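Side-chain contacts in acyl-coenzyme A oxidase acox-1.2 (Caenorhabditis elegans, PDB 5K3J), which catalyses the FAD-dependent first step of peroxisomal beta-oxidation, desaturating the fatty acid-derived side chains of ascaroside pheromones as their CoA thioesters: residues T65-E68 and K69-G73; T178-T181 and T182-K185; S390-A393 and H394-E398; N600-S603 and L604-F608. All coordinates share one frame; numbering follows the deposited sequence.

Interaction 1. Residues T65-E68 and K69-G73; sequences TREE and KVTEG
With its OG1 set beside the backbone N and anti to the carbonyl carbon (chi1 -62°), Thr71 turns its hydroxyl back along the helix, leaving OG1 3.1 Å from Glu67 O, a possible bond beside the settled one from Thr71 N to Glu67 O at 3.0 Å. The same kind of first torsion in Lys69 (chi1 -85°) lays its CG 3.3 Å from Thr65 O, the carbonyl that accepts from Lys69 N at 2.9 Å. Thr65 is the N-cap: Glu68 N donates to Thr65 OG1 at 3.2 Å, and Thr65 N returns a bond of 3.2 Å to Glu68 OE1, which it meets from above the carboxylate plane. This reciprocal pair is a capping box, which gives the backbone N-H of Glu68, in the first turn, an acceptor. Val70 turns its CG2 over Arg66 O, 3.5 Å away.

The helix 66-82 opened here is tied outward by charge. Arg66 forms a salt bridge with Asp236 at the end of strand 232-236, and Lys69 pairs with Glu107. Arg66 and Val70 also pack on Leu639 of the second subunit, so the start of the helix touches both that strand and the dimer partner.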
ATOM      1  N   THR A  65     -16.442 -14.033  -4.192  1.00 25.21           N
ATOM      2  CA  THR A  65     -16.868 -12.834  -4.900  1.00 24.19           C
ATOM      3  C   THR A  65     -17.348 -11.812  -3.883  1.00 24.36           C
ATOM      4  O   THR A  65     -17.497 -12.129  -2.704  1.00 24.28           O
ATOM      5  CB  THR A  65     -17.997 -13.121  -5.914  1.00 24.58           C
ATOM      6  OG1 THR A  65     -19.241 -13.290  -5.223  1.00 23.90           O
ATOM      7  CG2 THR A  65     -17.694 -14.370  -6.709  1.00 22.82           C
ATOM      8  N   ARG A  66     -17.601 -10.593  -4.342  1.00 28.11           N
ATOM      9  CA  ARG A  66     -17.961  -9.503  -3.443  1.00 28.46           C
ATOM     10  C   ARG A  66     -19.312  -9.760  -2.769  1.00 29.40           C
ATOM     11  O   ARG A  66     -19.473  -9.496  -1.577  1.00 29.83           O
ATOM     12  CB  ARG A  66     -17.981  -8.176  -4.202  1.00 28.30           C
ATOM     13  CG  ARG A  66     -17.397  -7.008  -3.427  1.00 29.16           C
ATOM     14  CD  ARG A  66     -18.409  -6.416  -2.469  1.00 30.12           C
ATOM     15  NE  ARG A  66     -19.080  -5.252  -3.040  1.00 37.03           N
ATOM     16  CZ  ARG A  66     -19.744  -4.349  -2.325  1.00 41.64           C
ATOM     17  NH1 ARG A  66     -19.822  -4.468  -1.005  1.00 42.78           N
ATOM     18  NH2 ARG A  66     -20.323  -3.319  -2.927  1.00 39.75           N
ATOM     19  N   GLU A  67     -20.269 -10.287  -3.530  1.00 42.21           N
ATOM     20  CA  GLU A  67     -21.585 -10.620  -2.989  1.00 46.57           C
ATOM     21  C   GLU A  67     -21.501 -11.814  -2.044  1.00 46.82           C
ATOM     22  O   GLU A  67     -22.139 -11.822  -0.992  1.00 48.06           O
ATOM     23  CB  GLU A  67     -22.581 -10.910  -4.114  1.00 49.38           C
ATOM     24  CG  GLU A  67     -23.961 -11.348  -3.630  1.00 56.10           C
ATOM     25  CD  GLU A  67     -25.078 -10.936  -4.578  1.00 62.79           C
ATOM     26  OE1 GLU A  67     -24.855 -10.935  -5.809  1.00 66.54           O
ATOM     27  OE2 GLU A  67     -26.179 -10.599  -4.088  1.00 62.61           O
ATOM     28  N   GLU A  68     -20.706 -12.815  -2.414  1.00 22.59           N
ATOM     29  CA  GLU A  68     -20.506 -13.985  -1.559  1.00 22.82           C
ATOM     30  C   GLU A  68     -19.809 -13.607  -0.251  1.00 25.33           C
ATOM     31  O   GLU A  68     -19.945 -14.310   0.753  1.00 27.92           O
ATOM     32  CB  GLU A  68     -19.699 -15.062  -2.289  1.00 22.91           C
ATOM     33  CG  GLU A  68     -20.417 -15.684  -3.484  1.00 22.56           C
ATOM     34  CD  GLU A  68     -19.544 -16.666  -4.256  1.00 25.37           C
ATOM     35  OE1 GLU A  68     -18.317 -16.675  -4.024  1.00 25.98           O
ATOM     36  OE2 GLU A  68     -20.086 -17.429  -5.089  1.00 27.36           O
ATOM     37  N   LYS A  69     -19.066 -12.502  -0.269  1.00 30.75           N
ATOM     38  CA  LYS A  69     -18.395 -11.998   0.928  1.00 29.71           C
ATOM     39  C   LYS A  69     -19.391 -11.364   1.898  1.00 32.06           C
ATOM     40  O   LYS A  69     -19.315 -11.594   3.106  1.00 31.62           O
ATOM     41  CB  LYS A  69     -17.305 -10.990   0.552  1.00 27.91           C
ATOM     42  CG  LYS A  69     -15.965 -11.625   0.189  1.00 27.25           C
ATOM     43  CD  LYS A  69     -15.033 -10.617  -0.463  1.00 23.22           C
ATOM     44  CE  LYS A  69     -13.670 -11.223  -0.766  1.00 24.02           C
ATOM     45  NZ  LYS A  69     -12.994 -11.748   0.459  1.00 24.36           N
ATOM     46  N   VAL A  70     -20.315 -10.564   1.367  1.00 37.05           N
ATOM     47  CA  VAL A  70     -21.400  -9.994   2.162  1.00 38.07           C
ATOM     48  C   VAL A  70     -22.239 -11.107   2.776  1.00 37.66           C
ATOM     49  O   VAL A  70     -22.563 -11.074   3.967  1.00 38.21           O
ATOM     50  CB  VAL A  70     -22.311  -9.081   1.319  1.00 38.39           C
ATOM     51  CG1 VAL A  70     -23.471  -8.573   2.160  1.00 37.33           C
ATOM     52  CG2 VAL A  70     -21.521  -7.922   0.752  1.00 38.45           C
ATOM     53  N   THR A  71     -22.580 -12.090   1.947  1.00 28.86           N
ATOM     54  CA  THR A  71     -23.327 -13.261   2.385  1.00 27.30           C
ATOM     55  C   THR A  71     -22.634 -13.978   3.536  1.00 27.53           C
ATOM     56  O   THR A  71     -23.265 -14.346   4.526  1.00 27.58           O
ATOM     57  CB  THR A  71     -23.523 -14.267   1.228  1.00 24.84           C
ATOM     58  OG1 THR A  71     -24.292 -13.657   0.181  1.00 25.57           O
ATOM     59  CG2 THR A  71     -24.248 -15.511   1.720  1.00 24.20           C
ATOM     60  N   GLU A  72     -21.326 -14.155   3.407  1.00 33.88           N
ATOM     61  CA  GLU A  72     -20.559 -14.926   4.377  1.00 34.90           C
ATOM     62  C   GLU A  72     -20.385 -14.195   5.704  1.00 35.95           C
ATOM     63  O   GLU A  72     -20.386 -14.818   6.767  1.00 35.87           O
ATOM     64  CB  GLU A  72     -19.193 -15.291   3.789  1.00 33.63           C
ATOM     65  CG  GLU A  72     -18.209 -15.920   4.761  1.00 34.84           C
ATOM     66  CD  GLU A  72     -18.596 -17.319   5.224  1.00 34.91           C
ATOM     67  OE1 GLU A  72     -19.686 -17.820   4.871  1.00 30.70           O
ATOM     68  OE2 GLU A  72     -17.787 -17.928   5.954  1.00 35.72           O
ATOM     69  N   GLY A  73     -20.231 -12.878   5.641  1.00 26.37           N
ATOM     70  CA  GLY A  73     -20.176 -12.072   6.843  1.00 24.19           C
ATOM     71  C   GLY A  73     -21.514 -12.121   7.558  1.00 24.64           C
ATOM     72  O   GLY A  73     -21.577 -12.087   8.782  1.00 23.23           O
TER

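Interaction 2. Residues T178-T181 and T182-K185; sequences TPTT and TALK
Thr178 reaches with its CG2 over the peptide that joins Ala183 to Leu184, 3.4 Å from Leu184 N, and the same methyl touches Ala183 CB at 3.6 Å. With OG1 beside the backbone N (chi1 -54°), CG2 stands anti to that N and faces the peptide, leaving OG1 to accept a hydrogen bond from Leu253 N. Beside it, Pro179 brings the CD corner of its ring to Ala183 CB at 3.6 Å, so this one methyl meets two neighbours in a small apolar patch.

Farther along, the contact becomes polar. Thr180 OG1 sits between the backbone N and the carbonyl carbon, and there it accepts a weak bond from Ala183 N at 3.2 Å; Thr180 O takes a second weak bond from the same N-H. Thr182 holds its hydroxyl in the same rotamer, and Thr180 OG1 and Thr182 OG1 lie 3.1 Å apart. Both are claimed by the carboxylate of Glu162, Thr180 through OE1 and Thr182 through OE2, so a single acidic side chain spans the two threonines.

Thr181 and Leu184 run side by side in one direction, with Thr181 CG2 4.2 Å from Leu184 CD1. On the second subunit, Phe631 packs against both residues. Thr178 and Lys185 are each bonded by backbone to strand 248-253. Leu184 N donates to Thr181 O at 3.2 Å, standing well above the carbonyl plane, and this bond closes a type I beta turn, a tight reversal in the connection between strands 173-177 and 185-189 of the beta domain.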
ATOM      1  N   THR A 178     -32.179  15.803   3.069  1.00 32.55           N
ATOM      2  CA  THR A 178     -31.026  15.762   2.186  1.00 33.71           C
ATOM      3  C   THR A 178     -31.337  16.594   0.938  1.00 34.32           C
ATOM      4  O   THR A 178     -31.952  16.096  -0.007  1.00 33.93           O
ATOM      5  CB  THR A 178     -30.676  14.318   1.789  1.00 32.57           C
ATOM      6  OG1 THR A 178     -30.505  13.522   2.969  1.00 34.69           O
ATOM      7  CG2 THR A 178     -29.404  14.289   0.973  1.00 33.74           C
ATOM      8  N   PRO A 179     -30.931  17.874   0.940  1.00 24.42           N
ATOM      9  CA  PRO A 179     -31.271  18.800  -0.147  1.00 26.36           C
ATOM     10  C   PRO A 179     -30.541  18.500  -1.446  1.00 27.32           C
ATOM     11  O   PRO A 179     -31.165  18.503  -2.504  1.00 26.73           O
ATOM     12  CB  PRO A 179     -30.839  20.156   0.405  1.00 24.68           C
ATOM     13  CG  PRO A 179     -29.749  19.837   1.359  1.00 24.44           C
ATOM     14  CD  PRO A 179     -30.146  18.533   1.997  1.00 24.33           C
ATOM     15  N   THR A 180     -29.240  18.248  -1.366  1.00 22.11           N
ATOM     16  CA  THR A 180     -28.442  18.048  -2.562  1.00 20.33           C
ATOM     17  C   THR A 180     -27.940  16.616  -2.650  1.00 20.15           C
ATOM     18  O   THR A 180     -28.064  15.844  -1.698  1.00 20.94           O
ATOM     19  CB  THR A 180     -27.250  19.023  -2.604  1.00 20.59           C
ATOM     20  OG1 THR A 180     -26.508  18.933  -1.383  1.00 22.78           O
ATOM     21  CG2 THR A 180     -27.742  20.450  -2.775  1.00 20.26           C
ATOM     22  N   THR A 181     -27.394  16.268  -3.809  1.00 32.38           N
ATOM     23  CA  THR A 181     -26.836  14.945  -4.027  1.00 30.22           C
ATOM     24  C   THR A 181     -25.588  14.769  -3.170  1.00 30.70           C
ATOM     25  O   THR A 181     -25.330  13.692  -2.639  1.00 30.05           O
ATOM     26  CB  THR A 181     -26.510  14.714  -5.525  1.00 29.57           C
ATOM     27  OG1 THR A 181     -27.719  14.428  -6.245  1.00 32.71           O
ATOM     28  CG2 THR A 181     -25.552  13.549  -5.703  1.00 28.28           C
ATOM     29  N   THR A 182     -24.827  15.845  -3.014  1.00 25.32           N
ATOM     30  CA  THR A 182     -23.636  15.813  -2.174  1.00 24.92           C
ATOM     31  C   THR A 182     -24.014  15.712  -0.703  1.00 24.85           C
ATOM     32  O   THR A 182     -23.246  15.211   0.109  1.00 22.87           O
ATOM     33  CB  THR A 182     -22.766  17.057  -2.388  1.00 25.35           C
ATOM     34  OG1 THR A 182     -23.583  18.230  -2.284  1.00 28.10           O
ATOM     35  CG2 THR A 182     -22.112  17.011  -3.766  1.00 24.81           C
ATOM     36  N   ALA A 183     -25.215  16.179  -0.375  1.00 26.84           N
ATOM     37  CA  ALA A 183     -25.710  16.148   0.998  1.00 25.50           C
ATOM     38  C   ALA A 183     -25.989  14.721   1.452  1.00 25.08           C
ATOM     39  O   ALA A 183     -26.126  14.461   2.650  1.00 23.88           O
ATOM     40  CB  ALA A 183     -26.961  16.990   1.136  1.00 25.47           C
ATOM     41  N   LEU A 184     -26.093  13.806   0.488  1.00 22.94           N
ATOM     42  CA  LEU A 184     -26.267  12.388   0.771  1.00 22.09           C
ATOM     43  C   LEU A 184     -25.205  11.907   1.739  1.00 23.66           C
ATOM     44  O   LEU A 184     -24.020  12.160   1.533  1.00 25.29           O
ATOM     45  CB  LEU A 184     -26.187  11.559  -0.515  1.00 22.11           C
ATOM     46  CG  LEU A 184     -27.305  11.591  -1.559  1.00 23.10           C
ATOM     47  CD1 LEU A 184     -26.866  10.859  -2.821  1.00 23.19           C
ATOM     48  CD2 LEU A 184     -28.556  10.969  -1.007  1.00 23.01           C
ATOM     49  N   LYS A 185     -25.629  11.223   2.796  1.00 20.37           N
ATOM     50  CA  LYS A 185     -24.688  10.496   3.634  1.00 19.80           C
ATOM     51  C   LYS A 185     -23.939   9.522   2.739  1.00 19.67           C
ATOM     52  O   LYS A 185     -24.502   8.990   1.789  1.00 21.23           O
ATOM     53  CB  LYS A 185     -25.400   9.759   4.769  1.00 19.57           C
ATOM     54  CG  LYS A 185     -26.072  10.683   5.768  1.00 18.48           C
ATOM     55  CD  LYS A 185     -25.132  11.809   6.162  1.00 19.23           C
ATOM     56  CE  LYS A 185     -25.704  12.664   7.280  1.00 20.00           C
ATOM     57  NZ  LYS A 185     -24.773  13.770   7.637  1.00 20.80           N
TER

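Interaction 3. Residues S390-A393 and H394-E398; sequences SVVA and HETGE. With ATP (adenosine-5'-triphosphate), chain D.
His394 and Ser390 meet on the nucleotide side of the helix, where His394 CB lies 3.2 Å from Ser390 O. His394, partly exposed, makes this the more open side, and ATP completes it. With CG anti to the backbone N (chi1 171°), the imidazole swings off the helix and receives the adenine over one face, ATP C5 standing 3.6 Å above the His394 ring plane and over its centre. The contact is spread across the ring: His394 ND1 is 3.6 Å from ATP N3. Ser390 O, which already accepts from His394 N, takes a weak hydrogen bond from ATP N6 at 3.2 Å, so the adenine is met both by a flat side chain and by a helix carbonyl. Without the imidazole, as with an alanine here, the adenine is likely to lose the ring against its face and be able to shift in the pocket.

On the tightly packed side, residues are buried. Glu395 lies alongside Val391, pointing the same way, with Glu395 OE2 3.4 Å from Val391 CG1; its carboxylate has weak, long ion pairs to Arg348 and Arg532. Thr396 runs beside Val392, and Val392 O accepts from Thr396 N at 2.7 Å while also lying close to Thr396 OG1, which has a hydrogen bond to Gln300 O as well. Phe352 of helix 343-363 packs on Val392, Glu395 and Thr396.

ATP is further hydrogen-bonded to Arg528 and Tyr573, and to His340 and Gln402 of the second subunit. One face of helix 379-405 thus forms a wall of the ATP site shared between the two subunits, and the other is set into the helical core.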
ATOM      1  N   SER A 390      -2.794   8.791  13.391  1.00 38.01           N
ATOM      2  CA  SER A 390      -2.202   9.133  12.104  1.00 38.63           C
ATOM      3  C   SER A 390      -0.838   8.473  11.916  1.00 42.39           C
ATOM      4  O   SER A 390      -0.613   7.771  10.930  1.00 39.22           O
ATOM      5  CB  SER A 390      -2.076  10.649  11.962  1.00 37.81           C
ATOM      6  OG  SER A 390      -3.355  11.253  11.916  1.00 39.88           O
ATOM      7  N   VAL A 391       0.065   8.700  12.866  1.00 46.06           N
ATOM      8  CA  VAL A 391       1.411   8.133  12.800  1.00 46.15           C
ATOM      9  C   VAL A 391       1.373   6.609  12.827  1.00 48.41           C
ATOM     10  O   VAL A 391       2.063   5.948  12.046  1.00 49.37           O
ATOM     11  CB  VAL A 391       2.296   8.642  13.955  1.00 50.65           C
ATOM     12  CG1 VAL A 391       3.574   7.819  14.062  1.00 50.90           C
ATOM     13  CG2 VAL A 391       2.626  10.111  13.759  1.00 52.16           C
ATOM     14  N   VAL A 392       0.557   6.057  13.721  1.00 41.98           N
ATOM     15  CA  VAL A 392       0.452   4.614  13.880  1.00 45.42           C
ATOM     16  C   VAL A 392      -0.063   3.946  12.607  1.00 46.71           C
ATOM     17  O   VAL A 392       0.563   3.020  12.103  1.00 52.66           O
ATOM     18  CB  VAL A 392      -0.459   4.250  15.067  1.00 47.35           C
ATOM     19  CG1 VAL A 392      -0.957   2.838  14.936  1.00 47.82           C
ATOM     20  CG2 VAL A 392       0.286   4.427  16.384  1.00 46.88           C
ATOM     21  N   ALA A 393      -1.186   4.429  12.080  1.00 50.73           N
ATOM     22  CA  ALA A 393      -1.772   3.854  10.868  1.00 46.47           C
ATOM     23  C   ALA A 393      -0.828   3.972   9.673  1.00 41.38           C
ATOM     24  O   ALA A 393      -0.759   3.072   8.831  1.00 38.89           O
ATOM     25  CB  ALA A 393      -3.106   4.518  10.547  1.00 47.22           C
ATOM     26  N   HIS A 394      -0.107   5.087   9.607  1.00 42.09           N
ATOM     27  CA  HIS A 394       0.830   5.337   8.518  1.00 45.05           C
ATOM     28  C   HIS A 394       2.023   4.393   8.588  1.00 48.20           C
ATOM     29  O   HIS A 394       2.397   3.779   7.590  1.00 49.04           O
ATOM     30  CB  HIS A 394       1.301   6.791   8.552  1.00 44.10           C
ATOM     31  CG  HIS A 394       2.420   7.091   7.603  1.00 45.11           C
ATOM     32  ND1 HIS A 394       2.269   7.055   6.235  1.00 46.61           N
ATOM     33  CD2 HIS A 394       3.710   7.438   7.830  1.00 43.66           C
ATOM     34  CE1 HIS A 394       3.416   7.365   5.658  1.00 44.61           C
ATOM     35  NE2 HIS A 394       4.307   7.600   6.603  1.00 44.30           N
ATOM     36  N   GLU A 395       2.607   4.273   9.776  1.00 53.27           N
ATOM     37  CA  GLU A 395       3.761   3.403   9.984  1.00 53.38           C
ATOM     38  C   GLU A 395       3.364   1.927   9.974  1.00 48.56           C
ATOM     39  O   GLU A 395       4.142   1.077   9.546  1.00 47.33           O
ATOM     40  CB  GLU A 395       4.473   3.749  11.298  1.00 57.55           C
ATOM     41  CG  GLU A 395       5.118   5.130  11.310  1.00 57.80           C
ATOM     42  CD  GLU A 395       5.801   5.447  12.629  1.00 59.37           C
ATOM     43  OE1 GLU A 395       5.677   4.633  13.570  1.00 59.65           O
ATOM     44  OE2 GLU A 395       6.459   6.506  12.726  1.00 62.14           O
ATOM     45  N   THR A 396       2.155   1.627  10.444  1.00 30.73           N
ATOM     46  CA  THR A 396       1.627   0.268  10.357  1.00 29.52           C
ATOM     47  C   THR A 396       1.466  -0.121   8.894  1.00 31.68           C
ATOM     48  O   THR A 396       1.651  -1.279   8.522  1.00 34.43           O
ATOM     49  CB  THR A 396       0.271   0.126  11.081  1.00 29.53           C
ATOM     50  OG1 THR A 396       0.432   0.464  12.463  1.00 30.79           O
ATOM     51  CG2 THR A 396      -0.257  -1.296  10.978  1.00 30.05           C
ATOM     52  N   GLY A 397       1.123   0.866   8.071  1.00 37.60           N
ATOM     53  CA  GLY A 397       1.002   0.673   6.639  1.00 37.85           C
ATOM     54  C   GLY A 397       2.311   0.236   6.014  1.00 39.06           C
ATOM     55  O   GLY A 397       2.393  -0.843   5.426  1.00 39.87           O
ATOM     56  N   GLU A 398       3.336   1.072   6.148  1.00 46.76           N
ATOM     57  CA  GLU A 398       4.667   0.754   5.638  1.00 48.90           C
ATOM     58  C   GLU A 398       5.158  -0.591   6.157  1.00 46.06           C
ATOM     59  O   GLU A 398       5.754  -1.372   5.416  1.00 43.77           O
ATOM     60  CB  GLU A 398       5.666   1.842   6.023  1.00 58.54           C
ATOM     61  CG  GLU A 398       5.411   3.190   5.377  1.00 66.45           C
ATOM     62  CD  GLU A 398       6.382   4.244   5.871  1.00 77.14           C
ATOM     63  OE1 GLU A 398       6.570   4.342   7.103  1.00 82.65           O
ATOM     64  OE2 GLU A 398       6.966   4.966   5.035  1.00 78.15           O
TER
HETATM   65  PG  ATP D 702       9.871  13.751   8.443  1.00 59.59           P
HETATM   66  O1G ATP D 702       9.650  14.842   9.463  1.00 56.67           O
HETATM   67  O2G ATP D 702      10.410  14.246   7.120  1.00 57.30           O
HETATM   68  O3G ATP D 702      10.565  12.523   8.983  1.00 55.49           O
HETATM   69  PB  ATP D 702       8.102  12.255   6.865  1.00 62.02           P
HETATM   70  O1B ATP D 702       7.609  10.932   7.405  1.00 53.05           O
HETATM   71  O2B ATP D 702       9.287  12.290   5.927  1.00 59.57           O
HETATM   72  O3B ATP D 702       8.377  13.246   8.105  1.00 62.15           O
HETATM   73  PA  ATP D 702       7.117  14.243   5.190  1.00 50.60           P
HETATM   74  O1A ATP D 702       6.428  15.460   5.764  1.00 43.74           O
HETATM   75  O2A ATP D 702       8.595  14.291   4.881  1.00 45.88           O
HETATM   76  O3A ATP D 702       6.854  12.997   6.172  1.00 51.54           O
HETATM   77  O5' ATP D 702       6.336  13.787   3.862  1.00 52.01           O
HETATM   78  C5' ATP D 702       6.671  12.563   3.208  1.00 44.70           C
HETATM   79  C4' ATP D 702       5.367  11.947   2.735  1.00 44.88           C
HETATM   80  O4' ATP D 702       4.818  11.082   3.735  1.00 43.77           O
HETATM   81  C3' ATP D 702       4.356  13.049   2.467  1.00 44.37           C
HETATM   82  O3' ATP D 702       3.868  12.939   1.129  1.00 41.39           O
HETATM   83  C2' ATP D 702       3.239  12.813   3.461  1.00 43.42           C
HETATM   84  O2' ATP D 702       1.954  12.999   2.865  1.00 47.76           O
HETATM   85  C1' ATP D 702       3.431  11.374   3.916  1.00 42.22           C
HETATM   86  N9  ATP D 702       3.046  11.186   5.338  1.00 46.01           N
HETATM   87  C8  ATP D 702       3.794  11.525   6.403  1.00 45.83           C
HETATM   88  N7  ATP D 702       3.167  11.221   7.566  1.00 48.05           N
HETATM   89  C5  ATP D 702       1.983  10.668   7.251  1.00 42.58           C
HETATM   90  C6  ATP D 702       0.828  10.122   8.002  1.00 41.20           C
HETATM   91  N6  ATP D 702       0.811  10.102   9.358  1.00 43.15           N
HETATM   92  N1  ATP D 702      -0.207   9.638   7.280  1.00 40.06           N
HETATM   93  C2  ATP D 702      -0.204   9.649   5.933  1.00 41.86           C
HETATM   94  N3  ATP D 702       0.806  10.131   5.191  1.00 41.09           N
HETATM   95  C4  ATP D 702       1.909  10.645   5.781  1.00 44.78           C

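Interaction 4. Residues N600-S603 and L604-F608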
ATOM      1  N   ASN A 600      14.628 -15.316  18.749  1.00 63.05           N
ATOM      2  CA  ASN A 600      13.310 -15.231  19.375  1.00 64.68           C
ATOM      3  C   ASN A 600      12.206 -14.830  18.400  1.00 65.37           C
ATOM      4  O   ASN A 600      11.040 -14.741  18.781  1.00 61.96           O
ATOM      5  CB  ASN A 600      13.337 -14.234  20.533  1.00 67.32           C
ATOM      6  CG  ASN A 600      13.811 -14.853  21.829  1.00 66.77           C
ATOM      7  OD1 ASN A 600      13.486 -15.999  22.141  1.00 60.63           O
ATOM      8  ND2 ASN A 600      14.581 -14.092  22.601  1.00 66.42           N
ATOM      9  N   ALA A 601      12.587 -14.593  17.147  1.00 47.65           N
ATOM     10  CA  ALA A 601      11.687 -14.059  16.120  1.00 46.65           C
ATOM     11  C   ALA A 601      10.352 -14.801  16.026  1.00 44.05           C
ATOM     12  O   ALA A 601       9.284 -14.187  16.073  1.00 50.98           O
ATOM     13  CB  ALA A 601      12.381 -14.074  14.760  1.00 47.58           C
ATOM     14  N   VAL A 602      10.419 -16.120  15.893  1.00 30.75           N
ATOM     15  CA  VAL A 602       9.221 -16.933  15.734  1.00 31.55           C
ATOM     16  C   VAL A 602       8.443 -16.999  17.049  1.00 36.64           C
ATOM     17  O   VAL A 602       7.217 -17.116  17.050  1.00 31.63           O
ATOM     18  CB  VAL A 602       9.579 -18.348  15.245  1.00 30.30           C
ATOM     19  CG1 VAL A 602       8.335 -19.211  15.117  1.00 31.93           C
ATOM     20  CG2 VAL A 602      10.301 -18.263  13.910  1.00 30.01           C
ATOM     21  N   SER A 603       9.160 -16.896  18.165  1.00117.55           N
ATOM     22  CA  SER A 603       8.541 -16.927  19.487  1.00120.55           C
ATOM     23  C   SER A 603       7.820 -15.623  19.813  1.00118.78           C
ATOM     24  O   SER A 603       6.765 -15.631  20.446  1.00110.92           O
ATOM     25  CB  SER A 603       9.591 -17.220  20.561  1.00121.90           C
ATOM     26  OG  SER A 603      10.174 -18.497  20.372  1.00123.14           O
ATOM     27  N   LEU A 604       8.390 -14.502  19.381  1.00 52.12           N
ATOM     28  CA  LEU A 604       7.809 -13.198  19.683  1.00 50.40           C
ATOM     29  C   LEU A 604       6.471 -13.001  18.973  1.00 51.77           C
ATOM     30  O   LEU A 604       5.631 -12.224  19.427  1.00 41.97           O
ATOM     31  CB  LEU A 604       8.778 -12.070  19.306  1.00 48.52           C
ATOM     32  CG  LEU A 604       9.947 -11.806  20.264  1.00 48.31           C
ATOM     33  CD1 LEU A 604      10.870 -10.725  19.715  1.00 48.84           C
ATOM     34  CD2 LEU A 604       9.440 -11.425  21.647  1.00 49.43           C
ATOM     35  N   VAL A 605       6.273 -13.710  17.864  1.00 51.65           N
ATOM     36  CA  VAL A 605       5.036 -13.586  17.099  1.00 51.06           C
ATOM     37  C   VAL A 605       4.051 -14.701  17.451  1.00 50.53           C
ATOM     38  O   VAL A 605       2.837 -14.491  17.424  1.00 50.30           O
ATOM     39  CB  VAL A 605       5.305 -13.585  15.578  1.00 46.68           C
ATOM     40  CG1 VAL A 605       6.108 -12.350  15.182  1.00 46.93           C
ATOM     41  CG2 VAL A 605       6.025 -14.853  15.153  1.00 46.36           C
ATOM     42  N   ASP A 606       4.577 -15.875  17.798  1.00 55.00           N
ATOM     43  CA  ASP A 606       3.755 -16.989  18.267  1.00 59.21           C
ATOM     44  C   ASP A 606       3.022 -16.589  19.538  1.00 58.63           C
ATOM     45  O   ASP A 606       1.973 -17.142  19.872  1.00 58.58           O
ATOM     46  CB  ASP A 606       4.607 -18.234  18.527  1.00 66.66           C
ATOM     47  CG  ASP A 606       4.965 -18.973  17.254  1.00 72.29           C
ATOM     48  OD1 ASP A 606       4.166 -18.925  16.295  1.00 71.09           O
ATOM     49  OD2 ASP A 606       6.048 -19.599  17.211  1.00 75.10           O
ATOM     50  N   SER A 607       3.588 -15.611  20.234  1.00 38.91           N
ATOM     51  CA  SER A 607       3.040 -15.117  21.486  1.00 37.86           C
ATOM     52  C   SER A 607       1.702 -14.411  21.305  1.00 42.42           C
ATOM     53  O   SER A 607       0.874 -14.410  22.216  1.00 41.71           O
ATOM     54  CB  SER A 607       4.036 -14.169  22.143  1.00 38.78           C
ATOM     55  OG  SER A 607       5.269 -14.822  22.380  1.00 41.33           O
ATOM     56  N   PHE A 608       1.486 -13.813  20.136  1.00 42.88           N
ATOM     57  CA  PHE A 608       0.228 -13.122  19.865  1.00 38.40           C
ATOM     58  C   PHE A 608      -0.931 -14.122  19.838  1.00 40.37           C
ATOM     59  O   PHE A 608      -2.101 -13.730  19.856  1.00 36.67           O
ATOM     60  CB  PHE A 608       0.305 -12.343  18.547  1.00 35.89           C
ATOM     61  CG  PHE A 608       1.258 -11.174  18.582  1.00 34.96           C
ATOM     62  CD1 PHE A 608       0.885  -9.971  19.152  1.00 32.74           C
ATOM     63  CD2 PHE A 608       2.526 -11.277  18.036  1.00 34.98           C
ATOM     64  CE1 PHE A 608       1.752  -8.900  19.188  1.00 28.57           C
ATOM     65  CE2 PHE A 608       3.400 -10.205  18.066  1.00 32.05           C
ATOM     66  CZ  PHE A 608       3.009  -9.014  18.646  1.00 28.57           C
TER
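Asp606 lies alongside Val602 one turn up the helix, both side chains pointing the same way. Its CG is anti to the carbonyl carbon (chi1 -79°), which turns the carboxylate back over the preceding turn, although the exact position of OD2 against Val602 is uncertain. Between the backbones, Asp606 N donates to Val602 O at 3.0 Å. The carboxylate is gripped from outside the helix by salt bridges to two arginines, Arg313 at OD1 and Arg18 at OD2, which probably neutralise this buried acid. Were a leucine to stand here, Arg313 and Arg18 would probably be left without their shared carboxylate in a buried setting.

One methyl of Val605, CG2, is set over the preceding turn, 3.2 Å from Val602 O and a little farther from Ala601 O. Leu604 lays its branch against Asn600: Leu604 CG sits 4.2 Å from Asn600 CB, while Leu604 N donates to Asn600 O at 2.7 Å. Ser607 turns its hydroxyl beside its own backbone N (chi1 -58°), and Ser607 OG donates to Ser603 O at 2.6 Å. A weak bond from Ser607 N reaches the same carbonyl. A serine hydroxyl bonded to the carbonyl one turn back is a common way to satisfy a buried serine in or near a helix. Ser603 is poorly ordered, although its OG is hydrogen-bonded to Asn3 OD1.

The short helix 601-606 is hemmed in by other helices. Leu604 packs on Met28 of helix 25-32, Leu346 of helix 343-363 and Leu558 of helix 549-569, while Val605 also meets Leu346.

Along the chain the four contacts follow in series, 65-73 first and 600-608 last, and none touches another. Interactions 1 and 3 lie in helices 66-82 and 379-405, interaction 4 in the short helix 601-606, and interaction 2 lies in the connection between strands 173-177 and 185-189. Interaction 3 is nearest the centre of the chain, about 9 Å away, and its centre is about 22 Å from that of interaction 4. Interactions 2 and 4 lie on opposite sides of that centre, their own centres about 49 Å apart. Interactions 1 and 2 both meet the second subunit, and interaction 3 holds ATP that this subunit also binds, so three of the four bear on the dimer.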